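Local coordinates for terminal uridylyltransferase 1 (Trypanosoma brucei, PDB 5HZD), which adds uridines from UTP to the 3'-hydroxyl of guide RNAs, ribosomal RNAs and some mRNAs in the trypanosome mitochondrion, and takes part in RNA editing, at residues A78-M83 with P373-M378; D132-G137 with E363-Y368; S198-L203 with Q270-E275; V400-F405 with T489-G494. One frame throughout, in Å; residues are numbered along the deposited sequence. Where two conformers were deposited one is given.

Contact 1: A78-M83 with P373-M378; sequences AGESKM and PRYTPM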
loop_
_atom_site.group_PDB
_atom_site.type_symbol
_atom_site.label_atom_id
_atom_site.label_comp_id
_atom_site.label_asym_id
_atom_site.label_seq_id
_atom_site.Cartn_x
_atom_site.Cartn_y
_atom_site.Cartn_z
ATOM N N ALA A 78 5.930 -11.956 -8.154
ATOM C CA ALA A 78 6.940 -12.947 -7.816
ATOM C C ALA A 78 6.339 -14.342 -7.639
ATOM O O ALA A 78 6.998 -15.253 -7.128
ATOM C CB ALA A 78 7.705 -12.506 -6.562
ATOM N N GLY A 79 5.088 -14.519 -8.076
ATOM C CA GLY A 79 4.478 -15.834 -8.096
ATOM C C GLY A 79 3.690 -16.139 -6.827
ATOM O O GLY A 79 3.799 -15.438 -5.821
ATOM N N GLU A 80 2.956 -17.242 -6.869
ATOM C CA GLU A 80 2.058 -17.545 -5.750
ATOM C C GLU A 80 2.855 -17.940 -4.506
ATOM O O GLU A 80 2.462 -17.632 -3.369
ATOM C CB GLU A 80 1.108 -18.675 -6.150
ATOM C CG GLU A 80 0.131 -18.977 -5.057
ATOM C CD GLU A 80 -0.984 -19.903 -5.505
ATOM O OE1 GLU A 80 -0.927 -20.416 -6.647
ATOM O OE2 GLU A 80 -1.918 -20.098 -4.694
ATOM N N SER A 81 3.972 -18.636 -4.686
ATOM C CA SER A 81 4.747 -19.076 -3.521
ATOM C C SER A 81 5.272 -17.923 -2.696
ATOM O O SER A 81 5.300 -17.981 -1.467
ATOM C CB SER A 81 5.898 -19.977 -3.963
ATOM O OG SER A 81 5.383 -21.164 -4.513
ATOM N N LYS A 82 5.703 -16.861 -3.366
ATOM C CA LYS A 82 6.136 -15.664 -2.666
ATOM C C LYS A 82 4.967 -15.008 -1.935
ATOM O O LYS A 82 5.106 -14.574 -0.802
ATOM C CB LYS A 82 6.808 -14.693 -3.654
ATOM C CG LYS A 82 7.380 -13.452 -2.993
ATOM C CD LYS A 82 8.490 -13.786 -1.979
ATOM C CE LYS A 82 9.658 -14.448 -2.622
ATOM N NZ LYS A 82 10.643 -14.858 -1.569
ATOM N N MET A 83 3.795 -14.949 -2.562
ATOM C CA MET A 83 2.630 -14.424 -1.851
ATOM C C MET A 83 2.356 -15.237 -0.588
ATOM O O MET A 83 1.981 -14.678 0.467
ATOM C CB MET A 83 1.405 -14.414 -2.771
ATOM C CG MET A 83 0.124 -14.039 -2.022
ATOM S SD MET A 83 -0.062 -12.297 -1.677
ATOM C CE MET A 83 -0.921 -11.795 -3.182
ATOM N N PRO A 373 -4.336 -12.447 1.202
ATOM C CA PRO A 373 -4.728 -11.907 -0.113
ATOM C C PRO A 373 -4.641 -12.969 -1.187
ATOM O O PRO A 373 -3.687 -13.765 -1.232
ATOM C CB PRO A 373 -3.706 -10.807 -0.353
ATOM C CG PRO A 373 -3.330 -10.363 1.075
ATOM C CD PRO A 373 -3.225 -11.671 1.799
ATOM N N ARG A 374 -5.654 -13.010 -2.046
ATOM C CA ARG A 374 -5.679 -13.983 -3.133
ATOM C C ARG A 374 -4.715 -13.594 -4.253
ATOM O O ARG A 374 -4.637 -12.410 -4.653
ATOM C CB ARG A 374 -7.111 -14.164 -3.636
ATOM C CG ARG A 374 -7.929 -15.027 -2.653
ATOM C CD ARG A 374 -9.224 -15.540 -3.252
ATOM N NE ARG A 374 -10.117 -14.433 -3.547
ATOM C CZ ARG A 374 -10.911 -14.374 -4.606
ATOM N NH1 ARG A 374 -10.934 -15.377 -5.483
ATOM N NH2 ARG A 374 -11.687 -13.307 -4.783
ATOM N N TYR A 375 -3.991 -14.589 -4.736
ATOM C CA TYR A 375 -3.006 -14.381 -5.783
ATOM C C TYR A 375 -3.654 -14.475 -7.170
ATOM O O TYR A 375 -4.361 -15.445 -7.469
ATOM C CB TYR A 375 -1.863 -15.411 -5.649
ATOM C CG TYR A 375 -0.864 -15.309 -6.789
ATOM C CD1 TYR A 375 0.108 -14.322 -6.791
ATOM C CD2 TYR A 375 -0.930 -16.186 -7.870
ATOM C CE1 TYR A 375 1.002 -14.199 -7.874
ATOM C CE2 TYR A 375 -0.049 -16.094 -8.939
ATOM C CZ TYR A 375 0.920 -15.080 -8.930
ATOM O OH TYR A 375 1.778 -15.006 -10.028
ATOM N N THR A 376 -3.401 -13.465 -8.005
ATOM C CA THR A 376 -3.798 -13.489 -9.411
ATOM C C THR A 376 -2.579 -13.079 -10.240
ATOM O O THR A 376 -2.059 -11.967 -10.048
ATOM C CB THR A 376 -4.905 -12.438 -9.686
ATOM O OG1 THR A 376 -6.037 -12.691 -8.832
ATOM C CG2 THR A 376 -5.341 -12.521 -11.135
ATOM N N PRO A 377 -2.121 -13.947 -11.154
ATOM C CA PRO A 377 -0.946 -13.614 -11.978
ATOM C C PRO A 377 -1.167 -12.323 -12.756
ATOM O O PRO A 377 -2.289 -12.065 -13.182
ATOM C CB PRO A 377 -0.868 -14.753 -13.004
ATOM C CG PRO A 377 -1.751 -15.835 -12.493
ATOM C CD PRO A 377 -2.703 -15.251 -11.478
ATOM N N MET A 378 -0.101 -11.541 -12.920
ATOM C CA MET A 378 -0.150 -10.304 -13.695
ATOM C C MET A 378 -0.591 -10.505 -15.142
ATOM O O MET A 378 -1.278 -9.634 -15.709
ATOM C CB MET A 378 1.226 -9.615 -13.622
ATOM C CG MET A 378 1.231 -8.147 -14.029
ATOM S SD MET A 378 0.124 -7.108 -13.066
ATOM C CE MET A 378 0.727 -7.331 -11.404
#
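Tyr375 lies against the first turn of helix 80-100 at its N-cap residue, Gly79, in a contact that joins the catalytic palm of this nucleotidyltransferase to the loop between helices 336-349 and 385-409. The aromatic contacts carry most of it. CG of Tyr375 stands anti to the backbone N (chi1 175°), and the ring reaches over the helix start with one face to the backbone: Glu80 N lies 3.6 Å above the ring plane, displaced toward the rim, and Gly79 C covers the same face. Glu80 adds a CH-pi contact, its CB 4.0 Å from the centroid of the Tyr375 ring and 26° off the normal. At the far end of the ring, Tyr375 OH comes to 3.4 Å from Gly79 CA.

Polar bonds come from just outside the pair. Asp77 accepts from Tyr375 OH and Gly79 N through OD1, and from Met378 N through OD2, so one carboxylate ties the helix start to the loop; Pro373 O is bonded to His87 NE2.

Apolar packing continues one turn further along the helix, at Met83. Met83 CB lies 4.2 Å from Tyr375 CD1, and the chain bends at chi2 and again at chi3 (89°), which puts CE 4.1 Å from Pro373 CB and 4.0 Å from Arg374 O.

Contact 2: D132-G137 with E363-Y368; sequences DAMERG and ESLVNY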
loop_
_atom_site.group_PDB
_atom_site.type_symbol
_atom_site.label_atom_id
_atom_site.label_comp_id
_atom_site.label_asym_id
_atom_site.label_seq_id
_atom_site.Cartn_x
_atom_site.Cartn_y
_atom_site.Cartn_z
ATOM N N ASP A 132 -15.906 -8.366 16.325
ATOM C CA ASP A 132 -17.016 -8.207 17.265
ATOM C C ASP A 132 -16.973 -6.818 17.900
ATOM O O ASP A 132 -17.995 -6.122 17.965
ATOM C CB ASP A 132 -16.939 -9.247 18.390
ATOM C CG ASP A 132 -17.377 -10.620 17.955
ATOM O OD1 ASP A 132 -17.879 -10.748 16.819
ATOM O OD2 ASP A 132 -17.242 -11.574 18.766
ATOM N N ALA A 133 -15.791 -6.417 18.368
ATOM C CA ALA A 133 -15.669 -5.127 19.046
ATOM C C ALA A 133 -15.927 -3.979 18.082
ATOM O O ALA A 133 -16.612 -3.012 18.447
ATOM C CB ALA A 133 -14.296 -4.971 19.689
ATOM N N MET A 134 -15.414 -4.095 16.861
ATOM C CA MET A 134 -15.634 -3.072 15.850
ATOM C C MET A 134 -17.132 -2.899 15.617
ATOM O O MET A 134 -17.633 -1.779 15.511
ATOM C CB MET A 134 -14.949 -3.459 14.544
ATOM C CG MET A 134 -15.335 -2.588 13.367
ATOM S SD MET A 134 -14.256 -2.964 11.993
ATOM C CE MET A 134 -15.085 -2.172 10.606
ATOM N N GLU A 135 -17.856 -4.018 15.564
ATOM C CA GLU A 135 -19.303 -3.960 15.348
ATOM C C GLU A 135 -20.050 -3.262 16.492
ATOM O O GLU A 135 -21.077 -2.603 16.253
ATOM C CB GLU A 135 -19.865 -5.352 15.061
ATOM C CG GLU A 135 -19.358 -5.914 13.706
ATOM C CD GLU A 135 -19.934 -5.165 12.519
ATOM O OE1 GLU A 135 -21.180 -5.104 12.416
ATOM O OE2 GLU A 135 -19.156 -4.634 11.697
ATOM N N ARG A 136 -19.538 -3.383 17.722
ATOM C CA ARG A 136 -20.152 -2.706 18.864
ATOM C C ARG A 136 -19.722 -1.252 18.963
ATOM O O ARG A 136 -20.178 -0.541 19.858
ATOM C CB ARG A 136 -19.792 -3.381 20.196
ATOM C CG ARG A 136 -20.017 -4.871 20.255
ATOM C CD ARG A 136 -19.797 -5.384 21.661
ATOM N NE ARG A 136 -18.489 -5.046 22.233
ATOM C CZ ARG A 136 -17.437 -5.858 22.200
ATOM N NH1 ARG A 136 -17.527 -7.035 21.593
ATOM N NH2 ARG A 136 -16.290 -5.491 22.755
ATOM N N GLY A 137 -18.810 -0.824 18.095
ATOM C CA GLY A 137 -18.288 0.532 18.136
ATOM C C GLY A 137 -17.198 0.727 19.176
ATOM O O GLY A 137 -17.017 1.823 19.692
ATOM N N GLU A 363 -18.274 -1.887 4.829
ATOM C CA GLU A 363 -17.438 -1.383 5.896
ATOM C C GLU A 363 -17.244 -2.505 6.937
ATOM O O GLU A 363 -16.149 -2.672 7.506
ATOM C CB GLU A 363 -18.110 -0.170 6.577
ATOM C CG GLU A 363 -17.279 0.348 7.764
ATOM C CD GLU A 363 -17.885 1.552 8.461
ATOM O OE1 GLU A 363 -18.817 2.163 7.902
ATOM O OE2 GLU A 363 -17.420 1.884 9.574
ATOM N N SER A 364 -18.300 -3.282 7.144
ATOM C CA SER A 364 -18.267 -4.350 8.138
ATOM C C SER A 364 -17.357 -5.483 7.679
ATOM O O SER A 364 -17.342 -5.842 6.492
ATOM C CB SER A 364 -19.652 -4.911 8.379
ATOM O OG SER A 364 -19.597 -5.981 9.317
ATOM N N LEU A 365 -16.628 -6.064 8.627
ATOM C CA LEU A 365 -15.705 -7.159 8.332
ATOM C C LEU A 365 -16.302 -8.489 8.756
ATOM O O LEU A 365 -15.621 -9.517 8.770
ATOM C CB LEU A 365 -14.381 -6.925 9.047
ATOM C CG LEU A 365 -13.590 -5.700 8.593
ATOM C CD1 LEU A 365 -12.417 -5.471 9.547
ATOM C CD2 LEU A 365 -13.106 -5.944 7.169
ATOM N N VAL A 366 -17.578 -8.489 9.120
ATOM C CA VAL A 366 -18.243 -9.724 9.541
ATOM C C VAL A 366 -18.152 -10.857 8.504
ATOM O O VAL A 366 -17.885 -12.021 8.847
ATOM C CB VAL A 366 -19.709 -9.460 9.925
ATOM C CG1 VAL A 366 -20.461 -10.776 10.080
ATOM C CG2 VAL A 366 -19.766 -8.647 11.214
ATOM N N ASN A 367 -18.315 -10.538 7.233
ATOM C CA ASN A 367 -18.282 -11.627 6.238
ATOM C C ASN A 367 -16.931 -11.801 5.556
ATOM O O ASN A 367 -16.828 -12.428 4.493
ATOM C CB ASN A 367 -19.369 -11.429 5.192
ATOM C CG ASN A 367 -20.766 -11.454 5.807
ATOM O OD1 ASN A 367 -21.052 -12.252 6.701
ATOM N ND2 ASN A 367 -21.626 -10.557 5.350
ATOM N N TYR A 368 -15.889 -11.229 6.149
ATOM C CA TYR A 368 -14.588 -11.171 5.488
ATOM C C TYR A 368 -13.908 -12.534 5.500
ATOM O O TYR A 368 -13.939 -13.248 6.498
ATOM C CB TYR A 368 -13.701 -10.164 6.228
ATOM C CG TYR A 368 -12.540 -9.651 5.408
ATOM C CD1 TYR A 368 -12.697 -8.594 4.512
ATOM C CD2 TYR A 368 -11.270 -10.210 5.548
ATOM C CE1 TYR A 368 -11.647 -8.103 3.767
ATOM C CE2 TYR A 368 -10.194 -9.716 4.808
ATOM C CZ TYR A 368 -10.377 -8.668 3.924
ATOM O OH TYR A 368 -9.279 -8.197 3.202
HETATM O O HOH W 1 -16.453 -5.156 11.259
#
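Met134 and Glu135, in the last turn of helix 131-135, face an irregular loop, the closest CA pair, Glu135 and Ser364, being 7.3 Å apart; Gly137 ends the helix in a Schellman motif, and Leu365 to Tyr368 form a type I turn. The polar link runs through Glu135 OE2. Ser364 OG donates to it at 2.8 Å, from well above the carboxylate plane (61° out of it), and a water that also donates to OE2 accepts from Leu365 N at 2.8 Å. Ser364 OG in turn accepts from Val366 N with an N-H...O angle of 167°, which closes an ST turn and fixes the hydroxyl between carboxylate and loop backbone. Beside this network, Val366 CG2 packs 3.7 Å from Glu135 CG, the two side chains crossing at about a right angle. Met134, extended in one of its two conformers (CG anti to the backbone N, chi1 169°), there carries SD to 4.0 Å from Leu365 CD1 and CE past it to the carbonyl of Glu363. Leu365 also touches Val131, Ala291 and Ile294, while Glu363 reaches Arg295, a UTP-binding residue. A helix of the palm is joined at the surface to a long interhelical loop, beside the start of helix 292-304, which contributes to the UTP site.

Contact 3: S198-L203 with Q270-E275; sequences SIRFIL and QPAHDE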
loop_
_atom_site.group_PDB
_atom_site.type_symbol
_atom_site.label_atom_id
_atom_site.label_comp_id
_atom_site.label_asym_id
_atom_site.label_seq_id
_atom_site.Cartn_x
_atom_site.Cartn_y
_atom_site.Cartn_z
ATOM N N SER A 198 13.082 -23.769 14.000
ATOM C CA SER A 198 13.538 -24.178 15.331
ATOM C C SER A 198 13.664 -22.997 16.281
ATOM O O SER A 198 13.982 -21.877 15.867
ATOM C CB SER A 198 14.887 -24.871 15.247
ATOM O OG SER A 198 14.799 -26.002 14.376
ATOM N N ILE A 199 13.431 -23.262 17.560
ATOM C CA ILE A 199 13.522 -22.227 18.591
ATOM C C ILE A 199 14.303 -22.758 19.785
ATOM O O ILE A 199 14.543 -23.960 19.910
ATOM C CB ILE A 199 12.124 -21.779 19.075
ATOM C CG1 ILE A 199 11.368 -22.979 19.651
ATOM C CG2 ILE A 199 11.332 -21.125 17.929
ATOM C CD1 ILE A 199 9.959 -22.653 20.112
ATOM N N ARG A 200 14.686 -21.862 20.683
ATOM C CA ARG A 200 15.451 -22.228 21.844
ATOM C C ARG A 200 14.855 -21.553 23.062
ATOM O O ARG A 200 14.650 -20.342 23.053
ATOM C CB ARG A 200 16.857 -21.688 21.685
ATOM C CG ARG A 200 17.888 -22.499 22.378
ATOM C CD ARG A 200 18.827 -23.137 21.360
ATOM N NE ARG A 200 19.307 -22.167 20.383
ATOM C CZ ARG A 200 20.164 -21.187 20.653
ATOM N NH1 ARG A 200 20.638 -21.027 21.884
ATOM N NH2 ARG A 200 20.541 -20.358 19.689
ATOM N N PHE A 201 14.611 -22.325 24.109
ATOM C CA PHE A 201 14.244 -21.723 25.376
ATOM C C PHE A 201 15.469 -21.694 26.285
ATOM O O PHE A 201 16.036 -22.743 26.574
ATOM C CB PHE A 201 13.157 -22.565 26.033
ATOM C CG PHE A 201 11.867 -22.598 25.265
ATOM C CD1 PHE A 201 11.671 -23.521 24.239
ATOM C CD2 PHE A 201 10.829 -21.725 25.596
ATOM C CE1 PHE A 201 10.474 -23.540 23.536
ATOM C CE2 PHE A 201 9.629 -21.753 24.909
ATOM C CZ PHE A 201 9.448 -22.659 23.871
ATOM N N ILE A 202 15.871 -20.512 26.775
ATOM C CA ILE A 202 16.924 -20.434 27.783
ATOM C C ILE A 202 16.265 -20.265 29.144
ATOM O O ILE A 202 15.449 -19.353 29.318
ATOM C CB ILE A 202 17.846 -19.218 27.544
ATOM C CG1 ILE A 202 18.460 -19.304 26.144
ATOM C CG2 ILE A 202 18.901 -19.111 28.620
ATOM C CD1 ILE A 202 19.108 -20.590 25.874
ATOM N N LEU A 203 16.607 -21.136 30.079
ATOM C CA LEU A 203 16.022 -21.086 31.416
ATOM C C LEU A 203 16.963 -20.400 32.379
ATOM O O LEU A 203 18.188 -20.456 32.210
ATOM C CB LEU A 203 15.737 -22.511 31.927
ATOM C CG LEU A 203 14.545 -23.244 31.297
ATOM C CD1 LEU A 203 14.781 -23.610 29.818
ATOM C CD2 LEU A 203 14.240 -24.483 32.127
ATOM N N GLN A 270 13.650 -17.537 21.731
ATOM C CA GLN A 270 13.804 -16.841 20.461
ATOM C C GLN A 270 14.133 -17.861 19.384
ATOM O O GLN A 270 14.352 -19.024 19.694
ATOM C CB GLN A 270 14.885 -15.772 20.565
ATOM C CG GLN A 270 16.272 -16.266 20.837
ATOM C CD GLN A 270 17.216 -15.091 21.021
ATOM O OE1 GLN A 270 16.867 -14.115 21.690
ATOM N NE2 GLN A 270 18.396 -15.159 20.404
ATOM N N PRO A 271 14.123 -17.449 18.106
ATOM C CA PRO A 271 14.505 -18.439 17.086
ATOM C C PRO A 271 15.916 -18.971 17.319
ATOM O O PRO A 271 16.760 -18.257 17.876
ATOM C CB PRO A 271 14.462 -17.629 15.794
ATOM C CG PRO A 271 13.401 -16.550 16.078
ATOM C CD PRO A 271 13.639 -16.184 17.508
ATOM N N ALA A 272 16.167 -20.215 16.902
ATOM C CA ALA A 272 17.462 -20.849 17.123
ATOM C C ALA A 272 18.607 -20.151 16.381
ATOM O O ALA A 272 19.763 -20.293 16.757
ATOM C CB ALA A 272 17.400 -22.333 16.748
ATOM N N HIS A 273 18.276 -19.381 15.348
ATOM C CA HIS A 273 19.285 -18.676 14.555
ATOM C C HIS A 273 18.997 -17.189 14.437
ATOM O O HIS A 273 17.841 -16.784 14.317
ATOM C CB HIS A 273 19.343 -19.271 13.147
ATOM C CG HIS A 273 20.587 -18.921 12.392
ATOM N ND1 HIS A 273 20.648 -17.872 11.501
ATOM C CD2 HIS A 273 21.815 -19.493 12.384
ATOM C CE1 HIS A 273 21.863 -17.800 10.990
ATOM N NE2 HIS A 273 22.589 -18.774 11.506
ATOM N N ASP A 274 20.051 -16.379 14.441
ATOM C CA ASP A 274 19.904 -14.923 14.432
ATOM C C ASP A 274 19.458 -14.325 13.107
ATOM O O ASP A 274 18.898 -13.229 13.094
ATOM C CB ASP A 274 21.200 -14.240 14.882
ATOM C CG ASP A 274 21.425 -14.344 16.375
ATOM O OD1 ASP A 274 20.449 -14.610 17.110
ATOM O OD2 ASP A 274 22.577 -14.150 16.819
ATOM N N GLU A 275 19.710 -15.017 11.999
ATOM C CA GLU A 275 19.317 -14.499 10.683
ATOM C C GLU A 275 18.306 -15.384 9.953
ATOM O O GLU A 275 17.390 -14.880 9.294
ATOM C CB GLU A 275 20.541 -14.281 9.786
ATOM C CG GLU A 275 21.461 -13.160 10.240
ATOM C CD GLU A 275 22.312 -12.609 9.108
ATOM O OE1 GLU A 275 22.254 -13.160 7.983
ATOM O OE2 GLU A 275 23.040 -11.618 9.341
#
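Arg200 and Gln270 form an antiparallel hydrogen-bonded pair at the edge of a four-stranded antiparallel sheet, in which strand 198-203 lies between strands 239-244 and 267-271. Both polar backbone atoms of each residue are used. Arg200 N donates to Gln270 O at 3.0 Å, nearly along the C=O axis, and Gln270 N returns a longer bond to Arg200 O, 3.3 Å. Next comes the non-hydrogen-bonded pair of Ile199 and Pro271; a proline, which lacks an N-H, suits this position, and the two side chains diverge. Ile199 satisfies its backbone on the other side of the strand, with Ala242. Beyond the proline, Ala272 N donates to Ser198 O at 2.9 Å, approaching from above the carbonyl plane (40° out of it), and the CB atoms of Ser198 and Ala272 touch at 3.9 Å. Ser198 OG is taken up by Val194 O and Thr243 OG1. Past the end of strand 267-271 a side-chain bond is added to this backbone one. The Arg200 chain, bent at chi2 and chi3, folds back beside Ala272, with NE 4.1 Å from Ala272 CB, and NH2 donates to Ala272 O at 3.0 Å with that oxygen lying in the guanidinium plane.

Contact 4: V400-F405 with T489-G494; sequences VGFFYF and TELYRG. With SO4 (sulfate ion), chain E.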
loop_
_atom_site.group_PDB
_atom_site.type_symbol
_atom_site.label_atom_id
_atom_site.label_comp_id
_atom_site.label_asym_id
_atom_site.label_seq_id
_atom_site.Cartn_x
_atom_site.Cartn_y
_atom_site.Cartn_z
ATOM N N VAL A 400 -0.961 6.211 -22.771
ATOM C CA VAL A 400 -0.907 7.475 -23.506
ATOM C C VAL A 400 -2.221 8.233 -23.312
ATOM O O VAL A 400 -2.246 9.450 -23.092
ATOM C CB VAL A 400 -0.688 7.196 -25.003
ATOM C CG1 VAL A 400 -0.882 8.486 -25.824
ATOM C CG2 VAL A 400 0.668 6.653 -25.180
ATOM N N GLY A 401 -3.317 7.487 -23.326
ATOM C CA GLY A 401 -4.629 8.069 -23.178
ATOM C C GLY A 401 -4.836 8.708 -21.811
ATOM O O GLY A 401 -5.552 9.706 -21.709
ATOM N N PHE A 402 -4.206 8.149 -20.773
ATOM C CA PHE A 402 -4.299 8.710 -19.421
ATOM C C PHE A 402 -3.653 10.105 -19.409
ATOM O O PHE A 402 -4.221 11.079 -18.897
ATOM C CB PHE A 402 -3.599 7.769 -18.422
ATOM C CG PHE A 402 -3.328 8.375 -17.056
ATOM C CD1 PHE A 402 -2.146 9.057 -16.796
ATOM C CD2 PHE A 402 -4.236 8.196 -16.020
ATOM C CE1 PHE A 402 -1.871 9.599 -15.553
ATOM C CE2 PHE A 402 -3.972 8.709 -14.766
ATOM C CZ PHE A 402 -2.782 9.398 -14.531
ATOM N N PHE A 403 -2.461 10.201 -19.977
ATOM C CA PHE A 403 -1.752 11.486 -19.987
ATOM C C PHE A 403 -2.473 12.473 -20.891
ATOM O O PHE A 403 -2.564 13.656 -20.568
ATOM C CB PHE A 403 -0.289 11.290 -20.402
ATOM C CG PHE A 403 0.538 10.669 -19.322
ATOM C CD1 PHE A 403 0.930 11.430 -18.227
ATOM C CD2 PHE A 403 0.899 9.323 -19.368
ATOM C CE1 PHE A 403 1.700 10.853 -17.218
ATOM C CE2 PHE A 403 1.651 8.757 -18.358
ATOM C CZ PHE A 403 2.058 9.517 -17.286
ATOM N N TYR A 404 -3.011 12.007 -22.022
ATOM C CA TYR A 404 -3.819 12.907 -22.837
ATOM C C TYR A 404 -5.088 13.404 -22.117
ATOM O O TYR A 404 -5.402 14.614 -22.165
ATOM C CB TYR A 404 -4.162 12.260 -24.189
ATOM C CG TYR A 404 -4.856 13.215 -25.137
ATOM C CD1 TYR A 404 -4.123 14.074 -25.938
ATOM C CD2 TYR A 404 -6.243 13.254 -25.203
ATOM C CE1 TYR A 404 -4.774 14.959 -26.800
ATOM C CE2 TYR A 404 -6.893 14.125 -26.041
ATOM C CZ TYR A 404 -6.153 14.958 -26.843
ATOM O OH TYR A 404 -6.813 15.830 -27.684
ATOM N N PHE A 405 -5.806 12.489 -21.460
ATOM C CA PHE A 405 -7.036 12.827 -20.738
ATOM C C PHE A 405 -6.769 13.919 -19.712
ATOM O O PHE A 405 -7.501 14.924 -19.651
ATOM C CB PHE A 405 -7.580 11.560 -20.069
ATOM C CG PHE A 405 -8.857 11.775 -19.310
ATOM C CD1 PHE A 405 -10.059 11.955 -19.975
ATOM C CD2 PHE A 405 -8.856 11.803 -17.928
ATOM C CE1 PHE A 405 -11.272 12.171 -19.275
ATOM C CE2 PHE A 405 -10.066 12.001 -17.209
ATOM C CZ PHE A 405 -11.266 12.175 -17.878
ATOM N N THR A 489 2.790 20.190 -15.451
ATOM C CA THR A 489 4.047 20.043 -16.205
ATOM C C THR A 489 4.386 18.579 -16.416
ATOM O O THR A 489 4.697 18.157 -17.551
ATOM C CB THR A 489 5.259 20.680 -15.486
ATOM O OG1 THR A 489 5.055 22.092 -15.364
ATOM C CG2 THR A 489 6.545 20.478 -16.272
ATOM N N GLU A 490 4.320 17.811 -15.328
ATOM C CA GLU A 490 4.661 16.390 -15.406
ATOM C C GLU A 490 3.667 15.585 -16.245
ATOM O O GLU A 490 4.068 14.610 -16.913
ATOM C CB GLU A 490 4.851 15.774 -14.012
ATOM C CG GLU A 490 5.976 16.442 -13.181
ATOM C CD GLU A 490 7.329 16.520 -13.897
ATOM O OE1 GLU A 490 7.697 15.588 -14.662
ATOM O OE2 GLU A 490 8.051 17.548 -13.712
ATOM N N LEU A 491 2.396 15.977 -16.251
ATOM C CA LEU A 491 1.437 15.258 -17.103
ATOM C C LEU A 491 1.764 15.527 -18.578
ATOM O O LEU A 491 1.712 14.598 -19.402
ATOM C CB LEU A 491 0.018 15.693 -16.748
ATOM C CG LEU A 491 -0.446 15.159 -15.398
ATOM C CD1 LEU A 491 -1.639 15.973 -14.911
ATOM C CD2 LEU A 491 -0.825 13.673 -15.482
ATOM N N TYR A 492 2.132 16.764 -18.927
ATOM C CA TYR A 492 2.528 17.031 -20.314
ATOM C C TYR A 492 3.778 16.245 -20.645
ATOM O O TYR A 492 3.893 15.720 -21.754
ATOM C CB TYR A 492 2.841 18.522 -20.570
ATOM C CG TYR A 492 1.688 19.461 -20.445
ATOM C CD1 TYR A 492 0.539 19.283 -21.203
ATOM C CD2 TYR A 492 1.771 20.565 -19.605
ATOM C CE1 TYR A 492 -0.530 20.169 -21.098
ATOM C CE2 TYR A 492 0.712 21.457 -19.483
ATOM C CZ TYR A 492 -0.425 21.256 -20.237
ATOM O OH TYR A 492 -1.489 22.127 -20.121
ATOM N N ARG A 493 4.739 16.177 -19.710
ATOM C CA ARG A 493 5.997 15.501 -19.953
ATOM C C ARG A 493 5.733 14.008 -20.181
ATOM O O ARG A 493 6.331 13.403 -21.089
ATOM C CB ARG A 493 6.957 15.718 -18.788
ATOM C CG ARG A 493 8.377 15.357 -19.134
ATOM C CD ARG A 493 9.348 15.318 -17.973
ATOM N NE ARG A 493 9.171 16.370 -16.978
ATOM C CZ ARG A 493 9.711 17.589 -17.012
ATOM N NH1 ARG A 493 10.481 18.018 -18.020
ATOM N NH2 ARG A 493 9.453 18.405 -16.007
ATOM N N GLY A 494 4.823 13.429 -19.405
ATOM C CA GLY A 494 4.502 12.019 -19.591
ATOM C C GLY A 494 3.898 11.745 -20.959
ATOM O O GLY A 494 4.260 10.761 -21.615
HETATM S S SO4 E . 12.183 17.865 -21.082
HETATM O O1 SO4 E . 12.435 18.850 -20.030
HETATM O O2 SO4 E . 11.027 17.029 -20.731
HETATM O O3 SO4 E . 13.369 17.018 -21.227
HETATM O O4 SO4 E . 11.921 18.577 -22.334
#
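Phe403 projects from helix 385-409 into the groove of helix 481-497 formed by Leu491 and Gly494. Its CB already lies 4.0 Å from Leu491 O. CG, anti to the carbonyl carbon (chi1 -74°), meets Gly494 C at 3.9 Å; CD2 faces it too. One step on, CD1 touches backbone and side chain of Leu491, 3.5 Å from its O and 4.0 Å from its CD2. CE1 passes on to Gly494, whose CA makes a CH-pi contact, 4.0 Å from the centroid of the Phe403 ring and 17° off its normal. The absence of a side chain on Gly494 is what admits the ring, since a CB there would collide with CE1. CZ ends the run at 4.2 Å from Gly494 CA. The segments belong to two helices of the C-terminal helical part of the protein, crossing at -143° with their axes 8.6 Å apart. Trp320 of helix 310-324 meets the Phe403 ring edge-to-face, and Phe402 CD1 lies over the centre of the face opposite Gly494. Leu491 CD2 also reaches Phe402 CE1. On the far side of helix 481-497, Arg493 grips Glu490 side-on through NE and NH2, and its NH1 donates to O2 of a sulfate ion at 2.9 Å.

How the contacts relate
From the N terminus, the chain first opens contact 1 at helix 80-100, then contact 2 at helix 131-135, both within the palm. It next leaves for the four-stranded sheet, where contact 3 opens at residue 198 and closes by residue 275, a loop nested inside both others. After helices 292-304, 310-324 and 336-349, one interhelical loop closes contact 2 and then contact 1, so contact 2 is nested in contact 1 and the two join a single loop to two palm helices. Contact 4 follows in series, pairing helices 385-409 and 481-497; its centre lies 54 Å from that of contact 3, on the opposite side of the chain's centre.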